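Local coordinates for protein putative S-adenosyl-L-methionine-dependent Methyltransferase (Methanococcus maripaludis, PDB 3DLC) that binds S-adenosylmethionine and is probably a methyltransferase that passes the cofactor's methyl group to an acceptor substrate, at residues K7-K12 with V121-D126; K15-I20 with S52-L57; D101-P106 with V127-R132. One frame throughout, in Å; residues are numbered along the deposited sequence. Where two conformers were deposited one is given.

Contact 1 of 3, residues K7-K12 with V121-D126. With SAM (S-adenosylmethionine), chain C.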
loop_
_atom_site.group_PDB
_atom_site.type_symbol
_atom_site.label_atom_id
_atom_site.label_comp_id
_atom_site.label_asym_id
_atom_site.label_seq_id
_atom_site.Cartn_x
_atom_site.Cartn_y
_atom_site.Cartn_z
ATOM N N LYS A 7 -7.262 -4.322 19.458
ATOM C CA LYS A 7 -7.141 -3.035 18.778
ATOM C C LYS A 7 -6.586 -3.268 17.388
ATOM O O LYS A 7 -6.037 -4.331 17.089
ATOM C CB LYS A 7 -6.281 -2.086 19.568
ATOM C CG LYS A 7 -4.891 -2.568 19.797
ATOM C CD LYS A 7 -4.095 -1.638 20.755
ATOM C CE LYS A 7 -2.717 -2.190 21.189
ATOM N NZ LYS A 7 -2.917 -3.293 22.213
ATOM N N LYS A 8 -6.742 -2.290 16.511
ATOM C CA LYS A 8 -6.301 -2.496 15.150
ATOM C C LYS A 8 -4.818 -2.801 15.055
ATOM O O LYS A 8 -3.980 -2.203 15.726
ATOM C CB LYS A 8 -6.593 -1.300 14.257
ATOM C CG LYS A 8 -8.063 -1.015 14.043
ATOM C CD LYS A 8 -8.313 -0.083 12.848
ATOM C CE LYS A 8 -7.683 1.272 12.981
ATOM N NZ LYS A 8 -8.225 2.122 14.093
ATOM N N PHE A 9 -4.533 -3.773 14.208
ATOM C CA PHE A 9 -3.173 -4.146 13.810
ATOM C C PHE A 9 -2.370 -4.872 14.872
ATOM O O PHE A 9 -1.141 -4.984 14.801
ATOM C CB PHE A 9 -2.387 -2.952 13.214
ATOM C CG PHE A 9 -3.238 -2.047 12.351
ATOM C CD1 PHE A 9 -3.962 -2.568 11.298
ATOM C CD2 PHE A 9 -3.274 -0.693 12.578
ATOM C CE1 PHE A 9 -4.750 -1.755 10.489
ATOM C CE2 PHE A 9 -4.060 0.151 11.765
ATOM C CZ PHE A 9 -4.781 -0.391 10.743
ATOM N N ASP A 10 -3.096 -5.378 15.856
ATOM C CA ASP A 10 -2.495 -6.191 16.927
ATOM C C ASP A 10 -2.329 -7.637 16.475
ATOM O O ASP A 10 -2.491 -7.953 15.310
ATOM C CB ASP A 10 -3.275 -6.052 18.239
ATOM C CG ASP A 10 -4.694 -6.612 18.196
ATOM O OD1 ASP A 10 -5.120 -7.145 17.147
ATOM O OD2 ASP A 10 -5.365 -6.541 19.265
ATOM N N LYS A 11 -1.960 -8.526 17.386
ATOM C CA LYS A 11 -1.704 -9.895 16.976
ATOM C C LYS A 11 -2.928 -10.558 16.358
ATOM O O LYS A 11 -2.852 -11.190 15.303
ATOM C CB LYS A 11 -1.199 -10.707 18.151
ATOM C CG LYS A 11 -0.786 -12.105 17.769
ATOM C CD LYS A 11 -0.128 -12.902 18.884
ATOM C CE LYS A 11 0.388 -14.229 18.296
ATOM N NZ LYS A 11 1.079 -15.097 19.283
ATOM N N LYS A 12 -4.073 -10.411 17.007
ATOM C CA LYS A 12 -5.290 -10.983 16.463
ATOM C C LYS A 12 -5.693 -10.359 15.134
ATOM O O LYS A 12 -6.144 -11.051 14.210
ATOM C CB LYS A 12 -6.383 -10.818 17.488
ATOM C CG LYS A 12 -6.250 -11.716 18.695
ATOM C CD LYS A 12 -7.241 -11.455 19.759
ATOM C CE LYS A 12 -7.117 -12.529 20.823
ATOM N NZ LYS A 12 -8.142 -12.368 21.820
ATOM N N VAL A 121 -3.279 3.906 3.494
ATOM C CA VAL A 121 -3.447 5.345 3.493
ATOM C C VAL A 121 -4.702 5.806 4.206
ATOM O O VAL A 121 -4.726 6.892 4.762
ATOM C CB VAL A 121 -3.382 5.909 2.037
ATOM C CG1 VAL A 121 -4.556 5.426 1.195
ATOM C CG2 VAL A 121 -3.291 7.431 2.037
ATOM N N PHE A 122 -5.743 4.976 4.182
ATOM C CA PHE A 122 -7.040 5.314 4.766
ATOM C C PHE A 122 -6.994 5.376 6.281
ATOM O O PHE A 122 -7.902 5.911 6.900
ATOM C CB PHE A 122 -8.101 4.317 4.287
ATOM C CG PHE A 122 -8.151 4.187 2.799
ATOM C CD1 PHE A 122 -8.469 5.243 1.985
ATOM C CD2 PHE A 122 -7.797 3.011 2.209
ATOM C CE1 PHE A 122 -8.469 5.108 0.620
ATOM C CE2 PHE A 122 -7.784 2.871 0.831
ATOM C CZ PHE A 122 -8.127 3.910 0.047
ATOM N N PHE A 123 -5.917 4.873 6.867
ATOM C CA PHE A 123 -5.744 4.866 8.323
ATOM C C PHE A 123 -4.767 5.927 8.829
ATOM O O PHE A 123 -4.763 6.229 10.023
ATOM C CB PHE A 123 -5.233 3.493 8.809
ATOM C CG PHE A 123 -6.176 2.362 8.530
ATOM C CD1 PHE A 123 -7.355 2.218 9.236
ATOM C CD2 PHE A 123 -5.877 1.412 7.581
ATOM C CE1 PHE A 123 -8.194 1.101 8.973
ATOM C CE2 PHE A 123 -6.689 0.346 7.344
ATOM C CZ PHE A 123 -7.864 0.215 8.007
ATOM N N TRP A 124 -3.932 6.489 7.977
ATOM C CA TRP A 124 -2.866 7.358 8.464
ATOM C C TRP A 124 -3.342 8.608 9.137
ATOM O O TRP A 124 -4.202 9.286 8.622
ATOM C CB TRP A 124 -1.874 7.771 7.354
ATOM C CG TRP A 124 -1.229 6.628 6.667
ATOM C CD1 TRP A 124 -1.093 5.339 7.126
ATOM C CD2 TRP A 124 -0.606 6.655 5.379
ATOM N NE1 TRP A 124 -0.445 4.569 6.194
ATOM C CE2 TRP A 124 -0.172 5.345 5.096
ATOM C CE3 TRP A 124 -0.389 7.645 4.428
ATOM C CZ2 TRP A 124 0.474 5.027 3.909
ATOM C CZ3 TRP A 124 0.222 7.314 3.238
ATOM C CH2 TRP A 124 0.642 6.016 2.990
ATOM N N GLU A 125 -2.743 8.890 10.289
ATOM C CA GLU A 125 -2.954 10.145 11.000
ATOM C C GLU A 125 -2.072 11.174 10.233
ATOM O O GLU A 125 -1.268 10.778 9.434
ATOM C CB GLU A 125 -2.491 9.974 12.475
ATOM C CG GLU A 125 -3.296 8.917 13.248
ATOM C CD GLU A 125 -2.703 8.526 14.617
ATOM O OE1 GLU A 125 -1.629 9.046 15.013
ATOM O OE2 GLU A 125 -3.323 7.672 15.295
ATOM N N ASP A 126 -2.204 12.468 10.417
ATOM C CA ASP A 126 -1.235 13.367 9.757
ATOM C C ASP A 126 -0.699 13.027 8.344
ATOM O O ASP A 126 0.501 12.816 8.101
ATOM C CB ASP A 126 -0.060 13.601 10.695
ATOM C CG ASP A 126 0.692 14.864 10.343
ATOM O OD1 ASP A 126 0.285 15.560 9.374
ATOM O OD2 ASP A 126 1.713 15.126 11.001
HETATM N N SAM C . -0.959 -3.877 2.339
HETATM C CA SAM C . -1.540 -5.108 2.933
HETATM C C SAM C . -2.544 -5.711 1.989
HETATM O O SAM C . -3.015 -5.007 1.093
HETATM O OXT SAM C . -2.901 -6.868 2.180
HETATM C CB SAM C . -2.134 -4.812 4.297
HETATM C CG SAM C . -3.284 -3.856 4.316
HETATM S SD SAM C . -3.842 -3.629 6.017
HETATM C CE SAM C . -5.527 -3.281 5.596
HETATM C "C5'" SAM C . -3.152 -1.959 6.499
HETATM C "C4'" SAM C . -1.695 -1.896 7.049
HETATM O "O4'" SAM C . -1.077 -0.575 7.185
HETATM C "C3'" SAM C . -1.493 -2.657 8.384
HETATM O "O3'" SAM C . -0.569 -3.680 8.171
HETATM C "C2'" SAM C . -0.961 -1.572 9.323
HETATM O "O2'" SAM C . -0.146 -1.997 10.392
HETATM C "C1'" SAM C . -0.259 -0.610 8.348
HETATM N N9 SAM C . -0.145 0.771 8.842
HETATM C C8 SAM C . -1.173 1.569 9.286
HETATM N N7 SAM C . -0.720 2.810 9.584
HETATM C C5 SAM C . 0.630 2.797 9.347
HETATM C C6 SAM C . 1.634 3.756 9.503
HETATM N N6 SAM C . 1.444 4.981 10.025
HETATM N N1 SAM C . 2.881 3.412 9.110
HETATM C C2 SAM C . 3.160 2.156 8.624
HETATM N N3 SAM C . 2.226 1.168 8.515
HETATM C C4 SAM C . 0.994 1.532 8.861
#
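Lys8 and Phe123 bring the two backbones no nearer than 10.1 Å between their CA atoms, so this is a meeting of long side chains across a cleft. It shows how a Rossmann-like methyltransferase covers part of its cofactor with an N-terminal segment: 7-12 runs through a type II turn into helix 11-22, while 121-126 is the loop between strand 112-118 and helix 127-137. The join is an edge-to-face (T-shaped) pair of Phe9 and Phe123, with ring centroids 5.1 Å apart and planes at 83°. Phe9 supplies the edge, its CZ standing 3.8 Å from Phe123 CG and over the middle of that ring. The same Phe9 ring is sandwiched face-on between the Lys8 CB and the ribose of SAM, CD1 lying 3.7 Å from SAM C2', so one aromatic group closes over the sugar and also meets the loop 121-126. Lys8 adds an aliphatic touch: its chain, extended at first and then bent at chi3 and chi4, carries CE to 3.9 Å from Phe123 CD1.

The turn is stitched by Asp10, whose OD2 accepts from Lys7 N at 2.9 Å, the donor coming from well above the carboxylate plane. Asp10 also caps the helix through OD1 to Gly13 N, and Phe9 O is bonded to Ser75 OG. In the loop 121-126, Trp124 turns its ring edge to the adenine, CD1 being 3.5 Å from SAM N7, and NE1 is tied to Ser120 OG, which also bonds SAM. Phe123 has CG anti to its carbonyl carbon (chi1 -62°), a setting that swings the ring out toward 7-12 and puts its own edge beside the reactive end of the cofactor, with CE2 at 4.2 Å from the methyl carbon CE of SAM.

Contact 2 of 3, residues K15-I20 with S52-L57. With SAM (S-adenosylmethionine), chain C.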
loop_
_atom_site.group_PDB
_atom_site.type_symbol
_atom_site.label_atom_id
_atom_site.label_comp_id
_atom_site.label_asym_id
_atom_site.label_seq_id
_atom_site.Cartn_x
_atom_site.Cartn_y
_atom_site.Cartn_z
ATOM N N LYS A 15 -3.503 -11.631 12.308
ATOM C CA LYS A 15 -3.949 -12.962 11.901
ATOM C C LYS A 15 -5.155 -12.862 10.951
ATOM O O LYS A 15 -5.233 -13.578 9.958
ATOM C CB LYS A 15 -4.283 -13.795 13.149
ATOM C CG LYS A 15 -4.838 -15.191 12.853
ATOM C CD LYS A 15 -5.113 -15.971 14.159
ATOM C CE LYS A 15 -5.696 -17.368 13.917
ATOM N NZ LYS A 15 -7.090 -17.360 13.414
ATOM N N ASN A 16 -6.102 -12.004 11.278
ATOM C CA ASN A 16 -7.281 -11.845 10.408
ATOM C C ASN A 16 -6.902 -11.330 9.030
ATOM O O ASN A 16 -7.403 -11.818 8.022
ATOM C CB ASN A 16 -8.272 -10.892 11.025
ATOM C CG ASN A 16 -8.942 -11.440 12.236
ATOM O OD1 ASN A 16 -8.852 -12.627 12.524
ATOM N ND2 ASN A 16 -9.654 -10.594 12.938
HETATM N N MSE A 17 -6.024 -10.329 8.996
HETATM C CA MSE A 17 -5.574 -9.781 7.737
HETATM C C MSE A 17 -4.836 -10.848 6.919
HETATM O O MSE A 17 -5.033 -10.970 5.700
HETATM C CB MSE A 17 -4.695 -8.575 7.968
HETATM C CG MSE A 17 -4.277 -7.820 6.685
HETATM SE SE MSE A 17 -5.722 -6.919 5.760
HETATM C CE MSE A 17 -5.758 -7.983 4.135
ATOM N N ASP A 18 -3.980 -11.616 7.586
ATOM C CA ASP A 18 -3.230 -12.663 6.925
ATOM C C ASP A 18 -4.190 -13.700 6.323
ATOM O O ASP A 18 -4.043 -14.130 5.177
ATOM C CB ASP A 18 -2.308 -13.342 7.929
ATOM C CG ASP A 18 -1.392 -14.365 7.289
ATOM O OD1 ASP A 18 -0.769 -14.064 6.255
ATOM O OD2 ASP A 18 -1.251 -15.471 7.864
ATOM N N GLU A 19 -5.171 -14.117 7.115
ATOM C CA GLU A 19 -6.124 -15.129 6.634
ATOM C C GLU A 19 -6.886 -14.662 5.417
ATOM O O GLU A 19 -7.073 -15.408 4.462
ATOM C CB GLU A 19 -7.072 -15.527 7.770
ATOM C CG GLU A 19 -6.342 -16.375 8.814
ATOM C CD GLU A 19 -7.180 -16.773 10.024
ATOM O OE1 GLU A 19 -8.362 -16.359 10.113
ATOM O OE2 GLU A 19 -6.609 -17.470 10.911
ATOM N N ILE A 20 -7.323 -13.415 5.431
ATOM C CA ILE A 20 -8.062 -12.844 4.293
ATOM C C ILE A 20 -7.140 -12.699 3.077
ATOM O O ILE A 20 -7.513 -13.035 1.944
ATOM C CB ILE A 20 -8.740 -11.534 4.682
ATOM C CG1 ILE A 20 -9.929 -11.836 5.599
ATOM C CG2 ILE A 20 -9.200 -10.758 3.420
ATOM C CD1 ILE A 20 -11.133 -12.497 4.896
ATOM N N SER A 52 2.763 -2.720 4.487
ATOM C CA SER A 52 2.835 -3.978 3.793
ATOM C C SER A 52 2.025 -5.112 4.438
ATOM O O SER A 52 1.675 -6.081 3.764
ATOM C CB SER A 52 4.316 -4.373 3.657
ATOM O OG SER A 52 5.032 -4.152 4.873
ATOM N N GLY A 53 1.754 -4.999 5.738
ATOM C CA GLY A 53 0.908 -5.959 6.400
ATOM C C GLY A 53 1.498 -7.359 6.323
ATOM O O GLY A 53 2.682 -7.550 6.547
ATOM N N PRO A 54 0.678 -8.378 6.001
ATOM C CA PRO A 54 1.204 -9.732 5.875
ATOM C C PRO A 54 2.131 -9.955 4.672
ATOM O O PRO A 54 2.690 -11.036 4.538
ATOM C CB PRO A 54 -0.055 -10.593 5.733
ATOM C CG PRO A 54 -1.166 -9.780 6.307
ATOM C CD PRO A 54 -0.796 -8.359 5.962
ATOM N N GLY A 55 2.277 -8.937 3.809
ATOM C CA GLY A 55 3.252 -8.955 2.744
ATOM C C GLY A 55 2.797 -9.374 1.378
ATOM O O GLY A 55 3.625 -9.532 0.482
ATOM N N ALA A 56 1.492 -9.561 1.170
ATOM C CA ALA A 56 1.040 -10.167 -0.075
ATOM C C ALA A 56 1.323 -9.320 -1.303
ATOM O O ALA A 56 1.551 -9.879 -2.362
ATOM C CB ALA A 56 -0.429 -10.567 -0.006
ATOM N N LEU A 57 1.279 -7.996 -1.199
ATOM C CA LEU A 57 1.555 -7.175 -2.394
ATOM C C LEU A 57 3.045 -7.252 -2.742
ATOM O O LEU A 57 3.419 -7.362 -3.899
ATOM C CB LEU A 57 1.100 -5.717 -2.228
ATOM C CG LEU A 57 1.277 -4.818 -3.451
ATOM C CD1 LEU A 57 0.553 -5.390 -4.702
ATOM C CD2 LEU A 57 0.805 -3.411 -3.098
HETATM N N SAM C . -0.959 -3.877 2.339
HETATM C CA SAM C . -1.540 -5.108 2.933
HETATM C C SAM C . -2.544 -5.711 1.989
HETATM O O SAM C . -3.015 -5.007 1.093
HETATM O OXT SAM C . -2.901 -6.868 2.180
HETATM C CB SAM C . -2.134 -4.812 4.297
HETATM C CG SAM C . -3.284 -3.856 4.316
HETATM S SD SAM C . -3.842 -3.629 6.017
HETATM C CE SAM C . -5.527 -3.281 5.596
HETATM C "C5'" SAM C . -3.152 -1.959 6.499
HETATM C "C4'" SAM C . -1.695 -1.896 7.049
HETATM O "O4'" SAM C . -1.077 -0.575 7.185
HETATM C "C3'" SAM C . -1.493 -2.657 8.384
HETATM O "O3'" SAM C . -0.569 -3.680 8.171
HETATM C "C2'" SAM C . -0.961 -1.572 9.323
HETATM O "O2'" SAM C . -0.146 -1.997 10.392
HETATM C "C1'" SAM C . -0.259 -0.610 8.348
HETATM N N9 SAM C . -0.145 0.771 8.842
HETATM C C8 SAM C . -1.173 1.569 9.286
HETATM N N7 SAM C . -0.720 2.810 9.584
HETATM C C5 SAM C . 0.630 2.797 9.347
HETATM C C6 SAM C . 1.634 3.756 9.503
HETATM N N6 SAM C . 1.444 4.981 10.025
HETATM N N1 SAM C . 2.881 3.412 9.110
HETATM C C2 SAM C . 3.160 2.156 8.624
HETATM N N3 SAM C . 2.226 1.168 8.515
HETATM C C4 SAM C . 0.994 1.532 8.861
#
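Pro54 presses its ring against helix 11-22 where Met17 and Asp18 face it, the CA atoms of Asp18 and Pro54 being just 5.4 Å apart. The proline belongs to the glycine-rich turn that follows the first strand of a Rossmann-like fold and leads into helix 56-64. Met17, deposited as selenomethionine, crosses the ring at about a right angle and lays CG 3.6 Å from Pro54 CD. With CG anti to the backbone N (chi1 -174°), bends at chi2 and chi3 carry the chain to the cofactor: SE is 3.6 Å from the SAM methyl carbon CE, and the Met17 CE comes 3.6 Å from SAM OXT. Asp18 and Pro54 run antiparallel past each other, OD1 of Asp18 3.6 Å from Pro54 CB. With CG and CD gone, an alanine here would probably open a gap beneath Met17 CG and leave that side chain freer to shift against the sulfonium.

Farther out, polar bonds fix both partners. Asp18 OD2 pairs with Lys22, while Asn85 ND2 bonds both Asp18 OD1 and Pro54 O, tying helix to turn through a third element, helix 76-88. Gly53 N is held by Asp73 OD2, which also hydrogen-bonds SAM. The turn is a type II' turn closed by Gly55 N to Ser52 O at 2.9 Å, and it brings Gly53 CA to 3.2 Å from SAM O3'.

Contact 3 of 3, residues D101-P106 with V127-R132. Unlike the reference sequence in segment 127-132: Ala128 (reference Thr). With SAM (S-adenosylmethionine), chain C.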
loop_
_atom_site.group_PDB
_atom_site.type_symbol
_atom_site.label_atom_id
_atom_site.label_comp_id
_atom_site.label_asym_id
_atom_site.label_seq_id
_atom_site.Cartn_x
_atom_site.Cartn_y
_atom_site.Cartn_z
ATOM N N ASP A 101 7.307 3.584 10.508
ATOM C CA ASP A 101 6.101 4.375 10.292
ATOM C C ASP A 101 6.271 5.312 9.111
ATOM O O ASP A 101 7.346 5.913 8.910
ATOM C CB ASP A 101 5.874 5.204 11.591
ATOM C CG ASP A 101 4.504 5.775 11.739
ATOM O OD1 ASP A 101 4.004 6.442 10.816
ATOM O OD2 ASP A 101 3.890 5.543 12.810
ATOM N N VAL A 102 5.212 5.440 8.321
ATOM C CA VAL A 102 5.193 6.327 7.164
ATOM C C VAL A 102 5.522 7.783 7.550
ATOM O O VAL A 102 5.965 8.565 6.722
ATOM C CB VAL A 102 3.829 6.239 6.425
ATOM C CG1 VAL A 102 2.686 6.830 7.244
ATOM C CG2 VAL A 102 3.944 6.886 5.040
ATOM N N HIS A 103 5.301 8.134 8.814
ATOM C CA HIS A 103 5.562 9.508 9.244
ATOM C C HIS A 103 7.017 9.758 9.582
ATOM O O HIS A 103 7.388 10.898 9.878
ATOM C CB HIS A 103 4.713 9.894 10.450
ATOM C CG HIS A 103 3.249 9.814 10.192
ATOM N ND1 HIS A 103 2.527 8.674 10.447
ATOM C CD2 HIS A 103 2.386 10.690 9.625
ATOM C CE1 HIS A 103 1.263 8.886 10.107
ATOM N NE2 HIS A 103 1.153 10.096 9.601
ATOM N N ASN A 104 7.848 8.722 9.545
ATOM C CA ASN A 104 9.267 8.872 9.852
ATOM C C ASN A 104 9.985 7.661 9.269
ATOM O O ASN A 104 10.399 6.743 9.960
ATOM C CB ASN A 104 9.444 8.995 11.360
ATOM C CG ASN A 104 10.864 9.220 11.727
ATOM O OD1 ASN A 104 11.509 10.052 11.117
ATOM N ND2 ASN A 104 11.363 8.516 12.752
ATOM N N ILE A 105 10.086 7.668 7.955
ATOM C CA ILE A 105 10.533 6.476 7.236
ATOM C C ILE A 105 12.035 6.291 7.363
ATOM O O ILE A 105 12.788 7.208 7.033
ATOM C CB ILE A 105 10.147 6.553 5.742
ATOM C CG1 ILE A 105 8.641 6.766 5.582
ATOM C CG2 ILE A 105 10.621 5.267 5.013
ATOM C CD1 ILE A 105 8.171 6.981 4.111
ATOM N N PRO A 106 12.486 5.113 7.812
ATOM C CA PRO A 106 13.933 4.876 8.030
ATOM C C PRO A 106 14.647 4.462 6.756
ATOM O O PRO A 106 15.269 3.400 6.662
ATOM C CB PRO A 106 13.937 3.763 9.072
ATOM C CG PRO A 106 12.773 2.934 8.693
ATOM C CD PRO A 106 11.693 3.956 8.283
ATOM N N VAL A 127 -1.626 13.077 7.405
ATOM C CA VAL A 127 -1.300 12.712 6.039
ATOM C C VAL A 127 -0.341 13.689 5.363
ATOM O O VAL A 127 0.402 13.282 4.476
ATOM C CB VAL A 127 -2.531 12.436 5.183
ATOM C CG1 VAL A 127 -3.224 11.145 5.692
ATOM C CG2 VAL A 127 -3.482 13.610 5.158
ATOM N N ALA A 128 -0.332 14.951 5.782
ATOM C CA ALA A 128 0.622 15.907 5.201
ATOM C C ALA A 128 2.048 15.437 5.481
ATOM O O ALA A 128 2.908 15.429 4.599
ATOM C CB ALA A 128 0.411 17.299 5.763
ATOM N N THR A 129 2.323 15.070 6.727
ATOM C CA THR A 129 3.637 14.592 7.094
ATOM C C THR A 129 3.971 13.293 6.366
ATOM O O THR A 129 5.098 13.100 5.887
ATOM C CB THR A 129 3.747 14.414 8.613
ATOM O OG1 THR A 129 3.592 15.698 9.217
ATOM C CG2 THR A 129 5.067 13.769 9.040
ATOM N N ALA A 130 3.000 12.399 6.282
ATOM C CA ALA A 130 3.211 11.115 5.598
ATOM C C ALA A 130 3.625 11.349 4.142
ATOM O O ALA A 130 4.566 10.746 3.662
ATOM C CB ALA A 130 1.951 10.272 5.654
ATOM N N PHE A 131 2.904 12.220 3.435
ATOM C CA PHE A 131 3.234 12.480 2.038
ATOM C C PHE A 131 4.519 13.250 1.825
ATOM O O PHE A 131 5.194 13.044 0.838
ATOM C CB PHE A 131 2.034 13.035 1.272
ATOM C CG PHE A 131 1.097 11.926 0.836
ATOM C CD1 PHE A 131 1.350 11.199 -0.319
ATOM C CD2 PHE A 131 0.046 11.525 1.646
ATOM C CE1 PHE A 131 0.543 10.138 -0.664
ATOM C CE2 PHE A 131 -0.758 10.460 1.295
ATOM C CZ PHE A 131 -0.502 9.769 0.144
ATOM N N ARG A 132 4.908 14.095 2.768
ATOM C CA ARG A 132 6.244 14.702 2.712
ATOM C C ARG A 132 7.326 13.641 2.830
ATOM O O ARG A 132 8.350 13.708 2.144
ATOM C CB ARG A 132 6.402 15.791 3.774
ATOM C CG ARG A 132 5.677 17.087 3.379
ATOM C CD ARG A 132 5.942 18.199 4.406
ATOM N NE ARG A 132 5.602 19.503 3.866
ATOM C CZ ARG A 132 4.405 20.028 3.880
ATOM N NH1 ARG A 132 3.425 19.483 4.557
ATOM N NH2 ARG A 132 4.181 21.155 3.212
HETATM N N SAM C . -0.959 -3.877 2.339
HETATM C CA SAM C . -1.540 -5.108 2.933
HETATM C C SAM C . -2.544 -5.711 1.989
HETATM O O SAM C . -3.015 -5.007 1.093
HETATM O OXT SAM C . -2.901 -6.868 2.180
HETATM C CB SAM C . -2.134 -4.812 4.297
HETATM C CG SAM C . -3.284 -3.856 4.316
HETATM S SD SAM C . -3.842 -3.629 6.017
HETATM C CE SAM C . -5.527 -3.281 5.596
HETATM C "C5'" SAM C . -3.152 -1.959 6.499
HETATM C "C4'" SAM C . -1.695 -1.896 7.049
HETATM O "O4'" SAM C . -1.077 -0.575 7.185
HETATM C "C3'" SAM C . -1.493 -2.657 8.384
HETATM O "O3'" SAM C . -0.569 -3.680 8.171
HETATM C "C2'" SAM C . -0.961 -1.572 9.323
HETATM O "O2'" SAM C . -0.146 -1.997 10.392
HETATM C "C1'" SAM C . -0.259 -0.610 8.348
HETATM N N9 SAM C . -0.145 0.771 8.842
HETATM C C8 SAM C . -1.173 1.569 9.286
HETATM N N7 SAM C . -0.720 2.810 9.584
HETATM C C5 SAM C . 0.630 2.797 9.347
HETATM C C6 SAM C . 1.634 3.756 9.503
HETATM N N6 SAM C . 1.444 4.981 10.025
HETATM N N1 SAM C . 2.881 3.412 9.110
HETATM C C2 SAM C . 3.160 2.156 8.624
HETATM N N3 SAM C . 2.226 1.168 8.515
HETATM C C4 SAM C . 0.994 1.532 8.861
#
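This is van der Waals loop-on-helix packing at the adenine end of the cofactor site, where the loop after strand 95-99 leans on the first turns of helix 127-137; His103 and Ala130 have CA atoms 4.6 Å apart. The small side chain of Ala130 probably lets the backbones come this close. Val102 CG1, set between its own backbone N and carbonyl carbon (chi1 69°), meets Ala130 CB at 3.9 Å, and the His103 ring comes against the same helix turn, CD2 at 3.8 Å from Ala130 N. Thr129 meets the imidazole at its edge, and its CG2 rests 3.8 Å from His103 O.

Within the loop, Asp101 OD1 is gripped by three donors. His103 N reaches it on the anti side in an Asx turn; His103 ND1, on the syn side, lies 2.7 Å from Asp101 OD1, and SAM N6 lies 3.1 Å from it. The imidazole is therefore likely to hold the carboxylate that accepts from SAM N6, while its NE2 is probably hydrogen-bonded to Glu125 O; Thr129 OG1 is bonded to Asp126 OD2. Val102 N completes the recognition by donating to SAM N1 at 3.2 Å. An acidic side chain for N6 beside a backbone NH for N1 is the adenine-binding arrangement familiar from class I, Rossmann-like methyltransferases.

The three contacts meet one SAM molecule along its length: contact 2 at the amino-acid and sulfonium end and the ribose, contact 1 over ribose and methyl, with Trp124 at the adenine, and contact 3 at the adenine. Contacts 1 and 2 share helix 11-22, with centres 13 Å apart, and contact 2 is nested in the chain loop that contact 1 closes; they do not otherwise touch. Contacts 1 and 3, with centres 14 Å apart, do meet: Trp124 packs on Val102 and on Ala130, its CE3 lying 3.7 Å from Ala130 CB. Contacts 2 and 3, about 22 Å between centres and about 9 Å between nearest atoms, have no direct touch, so the cofactor itself spans them.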